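Member of DUF4221 family (PDB 3S9J) is of unknown function but folds as a six-bladed beta-propeller and is probably a bacterial lipoprotein in its natural form. Local coordinates at residues Y279-M285 against K302-V308; G215-D220 against P265-H269; Y326-F332 against L355-F360. One frame throughout, in Å; residues are numbered along the deposited sequence. Where two conformers were deposited one is given.

Read from the N terminus, the three contacts follow in series, neither nesting nor crossing. Interaction 2 comes first: it closes a loop of 44 residues, joining the turn between strands 211-216 and 221-225 to strand 266-273, first of the next blade. Interaction 1 pairs the two central strands of this latter blade across a 16-residue excursion. Interaction 3 closes a 22-residue loop containing strand 337-341 within the last blade, which the N-terminal strand 8-19 completes. Bonds tie the three together: F282 O meets W268 N (2.8 Å) where interactions 1 and 2 share a sheet, while in interaction 3 Y328 OH lies 2.6 Å from E284 OE2, and Y328 O 2.8 Å from H269 NE2.

Interaction 1: residues Y279-M285 against K302-V308; sequences YYRFAEM and KEFSVIV
Strands 279-284 and 304-308 run antiparallel (155°, axes 4.5 Å apart) as the central strands of a four-stranded propeller blade. Y280 faces V308 in a non-hydrogen-bonded pair, its CD1 4.0 Å from V308 CG2. R281 and I307 form a hydrogen-bonded pair (R281 N to I307 O 2.9 Å, I307 N to R281 O 2.8 Å); the extended arginine carries its guanidinium to carbonyls of Y219 and A236. F282 (chi1 m) lies opposite V306, whose CG2 makes a CH-pi contact 3.7 Å from the ring centroid, and F282 CD2 is 4.1 Å from F304 CD2. Small A283 is hydrogen-bonded likewise to S305 (A283 N to S305 O and S305 N to A283 O, both 2.9 Å). E284, facing F304, sends OE1 2.7 Å to NZ of an all-trans K302, a salt bridge; R266 and Y328 also hold this carboxylate. M285 N donates to E303 O (2.9 Å), extending the ladder. Thus an aromatic and aliphatic face ends in a buried charge pair met by several polar partners.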
loop_
_atom_site.group_PDB
_atom_site.type_symbol
_atom_site.label_atom_id
_atom_site.label_comp_id
_atom_site.label_asym_id
_atom_site.label_seq_id
_atom_site.Cartn_x
_atom_site.Cartn_y
_atom_site.Cartn_z
ATOM N N TYR A 279 9.178 12.183 -0.860
ATOM C CA TYR A 279 8.245 11.223 -0.280
ATOM C C TYR A 279 6.935 11.911 0.041
ATOM O O TYR A 279 6.913 13.098 0.370
ATOM C CB TYR A 279 8.804 10.612 1.005
ATOM C CG TYR A 279 10.117 9.898 0.824
ATOM C CD1 TYR A 279 11.324 10.611 0.821
ATOM C CD2 TYR A 279 10.159 8.512 0.646
ATOM C CE1 TYR A 279 12.551 9.945 0.630
ATOM C CE2 TYR A 279 11.368 7.846 0.470
ATOM C CZ TYR A 279 12.552 8.561 0.457
ATOM O OH TYR A 279 13.743 7.907 0.280
ATOM N N TYR A 280 5.852 11.152 -0.043
ATOM C CA TYR A 280 4.520 11.606 0.346
ATOM C C TYR A 280 4.021 10.718 1.486
ATOM O O TYR A 280 3.976 9.489 1.344
ATOM C CB TYR A 280 3.535 11.524 -0.819
ATOM C CG TYR A 280 3.995 12.230 -2.059
ATOM C CD1 TYR A 280 4.122 13.606 -2.088
ATOM C CD2 TYR A 280 4.288 11.517 -3.230
ATOM C CE1 TYR A 280 4.576 14.269 -3.222
ATOM C CE2 TYR A 280 4.734 12.180 -4.383
ATOM C CZ TYR A 280 4.858 13.556 -4.374
ATOM O OH TYR A 280 5.320 14.224 -5.497
ATOM N N ARG A 281 3.621 11.328 2.595
ATOM C CA ARG A 281 2.956 10.587 3.650
ATOM C C ARG A 281 1.521 11.087 3.793
ATOM O O ARG A 281 1.260 12.288 3.985
ATOM C CB ARG A 281 3.700 10.709 4.984
ATOM C CG ARG A 281 3.226 9.686 5.988
ATOM C CD ARG A 281 3.895 9.793 7.349
ATOM N NE ARG A 281 3.635 8.587 8.118
ATOM C CZ ARG A 281 3.785 8.451 9.424
ATOM N NH1 ARG A 281 4.188 9.479 10.183
ATOM N NH2 ARG A 281 3.506 7.279 9.977
ATOM N N PHE A 282 0.581 10.163 3.702
ATOM C CA PHE A 282 -0.831 10.507 3.836
ATOM C C PHE A 282 -1.225 10.450 5.322
ATOM O O PHE A 282 -0.779 9.561 6.052
ATOM C CB PHE A 282 -1.694 9.513 3.041
ATOM C CG PHE A 282 -1.676 9.727 1.536
ATOM C CD1 PHE A 282 -0.494 9.604 0.810
ATOM C CD2 PHE A 282 -2.832 10.031 0.852
ATOM C CE1 PHE A 282 -0.488 9.798 -0.564
ATOM C CE2 PHE A 282 -2.836 10.235 -0.516
ATOM C CZ PHE A 282 -1.648 10.098 -1.238
ATOM N N ALA A 283 -2.081 11.379 5.748
ATOM C CA ALA A 283 -2.570 11.435 7.132
ATOM C C ALA A 283 -4.086 11.542 7.103
ATOM O O ALA A 283 -4.615 12.335 6.333
ATOM C CB ALA A 283 -1.973 12.644 7.831
ATOM N N GLU A 284 -4.762 10.733 7.917
ATOM C CA GLU A 284 -6.202 10.773 8.035
ATOM C C GLU A 284 -6.569 11.695 9.195
ATOM O O GLU A 284 -6.061 11.535 10.294
ATOM C CB GLU A 284 -6.770 9.375 8.280
ATOM C CG GLU A 284 -6.325 8.335 7.268
ATOM C CD GLU A 284 -7.071 7.003 7.349
ATOM O OE1 GLU A 284 -7.689 6.666 8.392
ATOM O OE2 GLU A 284 -7.050 6.277 6.325
HETATM N N MSE A 285 -7.476 12.629 8.939
HETATM C CA MSE A 285 -7.951 13.559 9.958
HETATM C C MSE A 285 -8.957 12.891 10.870
HETATM O O MSE A 285 -9.588 11.898 10.489
HETATM C CB MSE A 285 -8.587 14.770 9.309
HETATM C CG MSE A 285 -7.644 15.567 8.390
HETATM SE SE MSE A 285 -6.117 16.326 9.278
HETATM C CE MSE A 285 -4.747 15.015 8.839
ATOM N N LYS A 302 -14.121 11.161 5.215
ATOM C CA LYS A 302 -12.937 11.387 6.048
ATOM C C LYS A 302 -11.956 12.321 5.339
ATOM O O LYS A 302 -11.620 12.121 4.191
ATOM C CB LYS A 302 -12.272 10.066 6.474
ATOM C CG LYS A 302 -11.359 10.246 7.711
ATOM C CD LYS A 302 -10.869 8.891 8.232
ATOM C CE LYS A 302 -10.199 9.047 9.609
ATOM N NZ LYS A 302 -9.481 7.806 10.127
ATOM N N GLU A 303 -11.558 13.383 6.012
ATOM C CA GLU A 303 -10.587 14.303 5.437
ATOM C C GLU A 303 -9.188 13.743 5.591
ATOM O O GLU A 303 -8.948 12.849 6.424
ATOM C CB GLU A 303 -10.713 15.660 6.091
ATOM C CG GLU A 303 -12.077 16.283 5.826
ATOM C CD GLU A 303 -12.377 17.467 6.703
ATOM O OE1 GLU A 303 -12.023 17.432 7.912
ATOM O OE2 GLU A 303 -13.000 18.414 6.168
ATOM N N PHE A 304 -8.281 14.236 4.764
ATOM C CA PHE A 304 -6.890 13.787 4.816
ATOM C C PHE A 304 -5.938 14.867 4.372
ATOM O O PHE A 304 -6.334 15.911 3.835
ATOM C CB PHE A 304 -6.688 12.510 3.979
ATOM C CG PHE A 304 -6.852 12.704 2.505
ATOM C CD1 PHE A 304 -8.133 12.760 1.940
ATOM C CD2 PHE A 304 -5.742 12.783 1.668
ATOM C CE1 PHE A 304 -8.316 12.927 0.572
ATOM C CE2 PHE A 304 -5.910 12.964 0.298
ATOM C CZ PHE A 304 -7.211 13.028 -0.248
ATOM N N SER A 305 -4.661 14.646 4.647
ATOM C CA SER A 305 -3.628 15.497 4.149
ATOM C C SER A 305 -2.525 14.650 3.538
ATOM O O SER A 305 -2.445 13.446 3.764
ATOM C CB SER A 305 -3.057 16.384 5.267
ATOM O OG SER A 305 -2.357 15.624 6.229
ATOM N N VAL A 306 -1.658 15.321 2.793
ATOM C CA VAL A 306 -0.428 14.722 2.293
ATOM C C VAL A 306 0.744 15.589 2.675
ATOM O O VAL A 306 0.803 16.779 2.325
ATOM C CB VAL A 306 -0.467 14.543 0.774
ATOM C CG1 VAL A 306 0.868 13.959 0.289
ATOM C CG2 VAL A 306 -1.661 13.626 0.374
ATOM N N ILE A 307 1.645 14.992 3.445
ATOM C CA ILE A 307 2.901 15.597 3.857
ATOM C C ILE A 307 3.957 15.292 2.788
ATOM O O ILE A 307 4.094 14.146 2.367
ATOM C CB ILE A 307 3.383 15.000 5.199
ATOM C CG1 ILE A 307 2.309 15.154 6.289
ATOM C CG2 ILE A 307 4.738 15.586 5.573
ATOM C CD1 ILE A 307 2.383 14.137 7.440
ATOM N N VAL A 308 4.695 16.309 2.363
ATOM C CA VAL A 308 5.784 16.151 1.411
ATOM C C VAL A 308 7.121 16.230 2.157
ATOM O O VAL A 308 7.364 17.182 2.885
ATOM C CB VAL A 308 5.742 17.225 0.300
ATOM C CG1 VAL A 308 6.880 16.980 -0.707
ATOM C CG2 VAL A 308 4.379 17.211 -0.418
#

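Interaction 2: residues G215-D220 against P265-H269; sequences GFFGYD and PRYWH
Strand 215-216 ends in a type I beta turn, F216 to Y219, with F217 (phi/psi -55/-36°) and G218 (-93/15°) at its corners and Y219 N bonded to F216 O at 3.2 Å. In this beta-propeller the turn joins middle strands 211-216 and 221-225 of one blade and leans on 266-269, the start of the next blade's first strand. That strand is extended save at W268 (-133/-120°), which sits between Y267 (-85/162°) and H269 (-57/143°). The two backbones come closest at F217 and Y267, CA atoms 4.3 Å apart. One direct hydrogen bond spans them, Y267 N to F217 O at 2.8 Å (163°). Beside it the backbones diverge, to 7.5 Å between the CA atoms of G215 and H269, and a water fills the gap, donating to G215 O (2.9 Å) and W268 O (2.7 Å).

F217 (chi1 m, chi2 -36°) is the main side chain of the contact. Its flat ring suits an offset stack on the six-membered ring of W268 (chi1 t, chi2 -114°), centroids 4.3 Å apart and planes at 20°, with F217 CE2 3.6 Å from W268 CZ3. R266 (chi1 p) lays its CD 4.2 Å from F217 CB while NE forms a salt bridge with E284. Y267 (chi1 m) lies along the turn, CD2 3.5 Å from Y219 O, and its ring takes a cation-pi contact from R281. The tyrosine hydroxyl and the D220 carboxylate can both bond a bridging water while keeping other partners, S238 for Y267, S243 and M244 for D220: this water accepts from Y267 OH (2.6 Å) and donates to D220 OD1 (2.6 Å).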
loop_
_atom_site.group_PDB
_atom_site.type_symbol
_atom_site.label_atom_id
_atom_site.label_comp_id
_atom_site.label_asym_id
_atom_site.label_seq_id
_atom_site.Cartn_x
_atom_site.Cartn_y
_atom_site.Cartn_z
ATOM N N GLY A 215 6.291 3.459 7.560
ATOM C CA GLY A 215 5.473 4.388 8.333
ATOM C C GLY A 215 4.342 3.650 9.034
ATOM O O GLY A 215 3.348 3.288 8.411
ATOM N N PHE A 216 4.510 3.422 10.338
ATOM C CA PHE A 216 3.453 2.848 11.167
ATOM C C PHE A 216 2.292 3.823 11.203
ATOM O O PHE A 216 2.478 5.009 11.375
ATOM C CB PHE A 216 3.944 2.510 12.603
ATOM C CG PHE A 216 4.709 1.230 12.672
ATOM C CD1 PHE A 216 4.050 0.024 12.851
ATOM C CD2 PHE A 216 6.074 1.227 12.470
ATOM C CE1 PHE A 216 4.736 -1.155 12.855
ATOM C CE2 PHE A 216 6.775 0.054 12.444
ATOM C CZ PHE A 216 6.117 -1.148 12.664
ATOM N N PHE A 217 1.100 3.303 10.957
ATOM C CA PHE A 217 -0.093 4.137 10.913
ATOM C C PHE A 217 -0.267 4.940 12.209
ATOM O O PHE A 217 -0.706 6.089 12.177
ATOM C CB PHE A 217 -1.336 3.293 10.662
ATOM C CG PHE A 217 -1.278 2.443 9.400
ATOM C CD1 PHE A 217 -0.661 2.904 8.239
ATOM C CD2 PHE A 217 -1.882 1.189 9.376
ATOM C CE1 PHE A 217 -0.654 2.103 7.063
ATOM C CE2 PHE A 217 -1.849 0.391 8.228
ATOM C CZ PHE A 217 -1.251 0.867 7.084
ATOM N N GLY A 218 0.098 4.351 13.333
ATOM C CA GLY A 218 -0.115 5.008 14.628
ATOM C C GLY A 218 1.037 5.829 15.160
ATOM O O GLY A 218 1.029 6.177 16.332
ATOM N N TYR A 219 2.022 6.161 14.328
ATOM C CA TYR A 219 3.255 6.774 14.821
ATOM C C TYR A 219 3.696 7.992 14.025
ATOM O O TYR A 219 3.681 7.990 12.802
ATOM C CB TYR A 219 4.375 5.728 14.823
ATOM C CG TYR A 219 5.577 6.003 15.710
ATOM C CD1 TYR A 219 5.441 6.588 16.969
ATOM C CD2 TYR A 219 6.848 5.616 15.314
ATOM C CE1 TYR A 219 6.555 6.787 17.792
ATOM C CE2 TYR A 219 7.966 5.817 16.120
ATOM C CZ TYR A 219 7.815 6.397 17.353
ATOM O OH TYR A 219 8.927 6.573 18.148
ATOM N N ASP A 220 4.155 9.016 14.743
ATOM C CA ASP A 220 4.644 10.257 14.151
ATOM C C ASP A 220 5.877 10.096 13.271
ATOM O O ASP A 220 6.105 10.917 12.407
ATOM C CB ASP A 220 5.060 11.239 15.241
ATOM C CG ASP A 220 3.908 11.843 15.976
ATOM O OD1 ASP A 220 2.746 11.462 15.774
ATOM O OD2 ASP A 220 4.200 12.764 16.740
ATOM N N PRO A 265 -7.756 9.633 14.018
ATOM C CA PRO A 265 -6.671 10.046 13.131
ATOM C C PRO A 265 -5.538 9.026 13.086
ATOM O O PRO A 265 -5.288 8.336 14.070
ATOM C CB PRO A 265 -6.187 11.381 13.760
ATOM C CG PRO A 265 -6.574 11.264 15.189
ATOM C CD PRO A 265 -7.866 10.507 15.205
ATOM N N ARG A 266 -4.889 8.895 11.936
ATOM C CA ARG A 266 -3.747 8.007 11.788
ATOM C C ARG A 266 -3.084 8.311 10.480
ATOM O O ARG A 266 -3.659 8.985 9.611
ATOM C CB ARG A 266 -4.158 6.534 11.795
ATOM C CG ARG A 266 -5.106 6.118 10.694
ATOM C CD ARG A 266 -5.311 4.600 10.725
ATOM N NE ARG A 266 -6.467 4.175 9.930
ATOM C CZ ARG A 266 -6.977 2.940 9.940
ATOM N NH1 ARG A 266 -6.446 1.983 10.690
ATOM N NH2 ARG A 266 -8.050 2.659 9.205
ATOM N N TYR A 267 -1.870 7.807 10.332
ATOM C CA TYR A 267 -1.175 7.912 9.066
ATOM C C TYR A 267 -1.606 6.742 8.176
ATOM O O TYR A 267 -2.169 5.736 8.646
ATOM C CB TYR A 267 0.354 7.991 9.274
ATOM C CG TYR A 267 0.641 9.250 10.058
ATOM C CD1 TYR A 267 0.698 10.473 9.407
ATOM C CD2 TYR A 267 0.673 9.241 11.434
ATOM C CE1 TYR A 267 0.849 11.659 10.108
ATOM C CE2 TYR A 267 0.839 10.437 12.152
ATOM C CZ TYR A 267 0.912 11.630 11.479
ATOM O OH TYR A 267 1.056 12.813 12.177
ATOM N N TRP A 268 -1.359 6.899 6.873
ATOM C CA TRP A 268 -1.686 5.843 5.909
ATOM C C TRP A 268 -0.469 5.633 4.994
ATOM O O TRP A 268 0.593 5.309 5.520
ATOM C CB TRP A 268 -3.025 6.092 5.187
ATOM C CG TRP A 268 -3.640 4.840 4.624
ATOM C CD1 TRP A 268 -3.838 4.538 3.310
ATOM C CD2 TRP A 268 -4.121 3.728 5.366
ATOM N NE1 TRP A 268 -4.423 3.308 3.192
ATOM C CE2 TRP A 268 -4.599 2.779 4.438
ATOM C CE3 TRP A 268 -4.181 3.423 6.733
ATOM C CZ2 TRP A 268 -5.147 1.575 4.827
ATOM C CZ3 TRP A 268 -4.736 2.201 7.112
ATOM C CH2 TRP A 268 -5.208 1.293 6.157
ATOM N N HIS A 269 -0.582 5.826 3.671
ATOM C CA HIS A 269 0.532 5.537 2.777
ATOM C C HIS A 269 1.802 6.305 3.133
ATOM O O HIS A 269 1.753 7.494 3.496
ATOM C CB HIS A 269 0.256 5.949 1.327
ATOM C CG HIS A 269 -1.042 5.489 0.752
ATOM N ND1 HIS A 269 -1.358 4.155 0.575
ATOM C CD2 HIS A 269 -2.036 6.199 0.176
ATOM C CE1 HIS A 269 -2.519 4.070 -0.046
ATOM N NE2 HIS A 269 -2.958 5.298 -0.290
HETATM O O HOH W 1 2.502 5.847 7.403
HETATM O O HOH W 2 0.722 12.720 14.777
#

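Interaction 3: residues Y326-F332 against L355-F360; sequences YFYKMSF and LVFTCF
Chain 326-332 enters the last blade of the six-bladed propeller, the one closed in velcro fashion by N-terminal strand 8-19. It bends through a type I turn from F327 to M330 (M330 N to F327 O 3.0 Å), with Y328 (phi/psi -73/-12°) and K329 (-74/1°) at type I turn angles; S331 OG donates to Y328 O at 2.8 Å across the corner. Beyond the corner the chain is extended at S331 and F332. Segment 355-360 is extended throughout, and since strand 337-341 lies between them in the sheet, no hydrogen bond joins the two segments: they meet mainly through side chains.

F357 (chi1 m) is the chief bump. Its ring reaches into the hollow between M330 and F332, where CE1 lies 3.5 Å from M330 O and 4.4 Å from M330 CB. F332, swung over by chi1 p, sets its edge on the F357 face in a T-shaped pair, centroids 5.0 Å apart, planes at 81°, CE1 to CE1 3.8 Å. Flexible selenomethionine M330 extends past F357 to L355, its CE 3.9 Å from L355 CD1. M31 of the neighbouring blade touches M330, F332 and F357.

T358 and F360 project from the other face of their strand, where Y326 (chi1 m) reaches across to them. Its ring edge passes T358, CE1 to CB 4.5 Å, while T358 OG1 is bonded to E342 and Q15. The long tyrosine suits this span: its ring meets that of F360 obliquely, centroids 5.8 Å apart and planes at 65°, with Y326 OH resting 3.4 Å from F360 CZ.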
loop_
_atom_site.group_PDB
_atom_site.type_symbol
_atom_site.label_atom_id
_atom_site.label_comp_id
_atom_site.label_asym_id
_atom_site.label_seq_id
_atom_site.Cartn_x
_atom_site.Cartn_y
_atom_site.Cartn_z
ATOM N N TYR A 326 -12.048 12.397 -2.984
ATOM C CA TYR A 326 -10.987 11.513 -3.406
ATOM C C TYR A 326 -11.121 10.116 -2.831
ATOM O O TYR A 326 -11.706 9.909 -1.757
ATOM C CB TYR A 326 -9.623 12.090 -2.976
ATOM C CG TYR A 326 -9.386 13.439 -3.559
ATOM C CD1 TYR A 326 -8.947 13.581 -4.875
ATOM C CD2 TYR A 326 -9.607 14.592 -2.815
ATOM C CE1 TYR A 326 -8.746 14.835 -5.432
ATOM C CE2 TYR A 326 -9.406 15.850 -3.368
ATOM C CZ TYR A 326 -8.980 15.957 -4.666
ATOM O OH TYR A 326 -8.813 17.184 -5.235
ATOM N N PHE A 327 -10.560 9.147 -3.552
ATOM C CA PHE A 327 -10.436 7.787 -3.083
ATOM C C PHE A 327 -8.923 7.555 -2.966
ATOM O O PHE A 327 -8.269 7.052 -3.903
ATOM C CB PHE A 327 -11.115 6.793 -4.040
ATOM C CG PHE A 327 -11.271 5.434 -3.446
ATOM C CD1 PHE A 327 -12.405 5.117 -2.693
ATOM C CD2 PHE A 327 -10.261 4.498 -3.532
ATOM C CE1 PHE A 327 -12.535 3.851 -2.089
ATOM C CE2 PHE A 327 -10.406 3.255 -2.931
ATOM C CZ PHE A 327 -11.528 2.945 -2.209
ATOM N N TYR A 328 -8.347 8.007 -1.844
ATOM C CA TYR A 328 -6.889 8.063 -1.740
ATOM C C TYR A 328 -6.240 6.697 -1.586
ATOM O O TYR A 328 -5.020 6.601 -1.740
ATOM C CB TYR A 328 -6.429 9.029 -0.635
ATOM C CG TYR A 328 -6.927 8.711 0.753
ATOM C CD1 TYR A 328 -6.318 7.700 1.506
ATOM C CD2 TYR A 328 -7.981 9.394 1.312
ATOM C CE1 TYR A 328 -6.768 7.373 2.782
ATOM C CE2 TYR A 328 -8.422 9.101 2.619
ATOM C CZ TYR A 328 -7.826 8.099 3.342
ATOM O OH TYR A 328 -8.249 7.757 4.597
ATOM N N LYS A 329 -7.021 5.664 -1.317
ATOM C CA LYS A 329 -6.521 4.306 -1.335
ATOM C C LYS A 329 -6.271 3.761 -2.756
ATOM O O LYS A 329 -5.831 2.614 -2.909
ATOM C CB LYS A 329 -7.412 3.375 -0.512
ATOM C CG LYS A 329 -7.406 3.797 0.959
ATOM C CD LYS A 329 -8.058 2.787 1.864
ATOM C CE LYS A 329 -8.059 3.265 3.296
ATOM N NZ LYS A 329 -8.712 2.298 4.256
HETATM N N MSE A 330 -6.516 4.609 -3.760
HETATM C CA MSE A 330 -6.020 4.410 -5.125
HETATM C C MSE A 330 -5.195 5.625 -5.545
HETATM O O MSE A 330 -5.712 6.591 -6.140
HETATM C CB MSE A 330 -7.160 4.164 -6.098
HETATM C CG MSE A 330 -7.698 2.737 -6.065
HETATM SE SE MSE A 330 -8.787 2.303 -7.612
HETATM C CE MSE A 330 -10.294 3.504 -7.267
ATOM N N SER A 331 -3.930 5.611 -5.144
ATOM C CA SER A 331 -2.991 6.686 -5.442
ATOM C C SER A 331 -1.733 6.064 -6.060
ATOM O O SER A 331 -1.403 4.917 -5.755
ATOM C CB SER A 331 -2.626 7.478 -4.172
ATOM O OG SER A 331 -3.749 8.199 -3.701
ATOM N N PHE A 332 -1.069 6.815 -6.929
ATOM C CA PHE A 332 0.215 6.395 -7.488
ATOM C C PHE A 332 1.034 7.583 -7.929
ATOM O O PHE A 332 0.509 8.673 -8.195
ATOM C CB PHE A 332 0.029 5.436 -8.662
ATOM C CG PHE A 332 -0.487 6.077 -9.939
ATOM C CD1 PHE A 332 -1.864 6.149 -10.189
ATOM C CD2 PHE A 332 0.380 6.550 -10.920
ATOM C CE1 PHE A 332 -2.358 6.709 -11.350
ATOM C CE2 PHE A 332 -0.116 7.129 -12.108
ATOM C CZ PHE A 332 -1.490 7.198 -12.326
ATOM N N LEU A 355 -12.615 5.415 -14.374
ATOM C CA LEU A 355 -11.543 5.500 -13.375
ATOM C C LEU A 355 -10.817 6.823 -13.544
ATOM O O LEU A 355 -10.228 7.098 -14.582
ATOM C CB LEU A 355 -10.578 4.335 -13.459
ATOM C CG LEU A 355 -9.368 4.343 -12.550
ATOM C CD1 LEU A 355 -9.768 4.287 -11.049
ATOM C CD2 LEU A 355 -8.466 3.126 -12.943
ATOM N N VAL A 356 -10.911 7.687 -12.531
ATOM C CA VAL A 356 -10.471 9.082 -12.637
ATOM C C VAL A 356 -9.417 9.364 -11.589
ATOM O O VAL A 356 -9.575 8.958 -10.429
ATOM C CB VAL A 356 -11.636 10.081 -12.427
ATOM C CG1 VAL A 356 -11.162 11.534 -12.469
ATOM C CG2 VAL A 356 -12.734 9.855 -13.474
ATOM N N PHE A 357 -8.359 10.044 -12.011
ATOM C CA PHE A 357 -7.293 10.523 -11.125
ATOM C C PHE A 357 -7.008 11.978 -11.360
ATOM O O PHE A 357 -7.059 12.443 -12.499
ATOM C CB PHE A 357 -5.975 9.760 -11.369
ATOM C CG PHE A 357 -6.030 8.305 -11.106
ATOM C CD1 PHE A 357 -5.733 7.802 -9.841
ATOM C CD2 PHE A 357 -6.304 7.411 -12.126
ATOM C CE1 PHE A 357 -5.741 6.456 -9.598
ATOM C CE2 PHE A 357 -6.295 6.053 -11.899
ATOM C CZ PHE A 357 -6.051 5.558 -10.639
ATOM N N THR A 358 -6.685 12.710 -10.292
ATOM C CA THR A 358 -6.161 14.049 -10.421
ATOM C C THR A 358 -4.661 14.026 -10.129
ATOM O O THR A 358 -4.222 13.393 -9.169
ATOM C CB THR A 358 -6.885 15.019 -9.488
ATOM O OG1 THR A 358 -8.254 15.103 -9.902
ATOM C CG2 THR A 358 -6.231 16.397 -9.543
ATOM N N CYS A 359 -3.887 14.703 -10.977
ATOM C CA CYS A 359 -2.454 14.829 -10.806
ATOM C C CYS A 359 -2.144 16.060 -9.975
ATOM O O CYS A 359 -2.602 17.156 -10.303
ATOM C CB CYS A 359 -1.780 14.980 -12.172
ATOM S SG CYS A 359 0.013 15.058 -12.080
ATOM N N PHE A 360 -1.394 15.865 -8.902
ATOM C CA PHE A 360 -0.944 16.945 -8.034
ATOM C C PHE A 360 0.530 17.199 -8.201
ATOM O O PHE A 360 1.336 16.288 -8.059
ATOM C CB PHE A 360 -1.256 16.626 -6.576
ATOM C CG PHE A 360 -2.713 16.640 -6.295
ATOM C CD1 PHE A 360 -3.347 17.825 -5.934
ATOM C CD2 PHE A 360 -3.472 15.498 -6.487
ATOM C CE1 PHE A 360 -4.719 17.861 -5.722
ATOM C CE2 PHE A 360 -4.829 15.516 -6.296
ATOM C CZ PHE A 360 -5.475 16.711 -5.917
#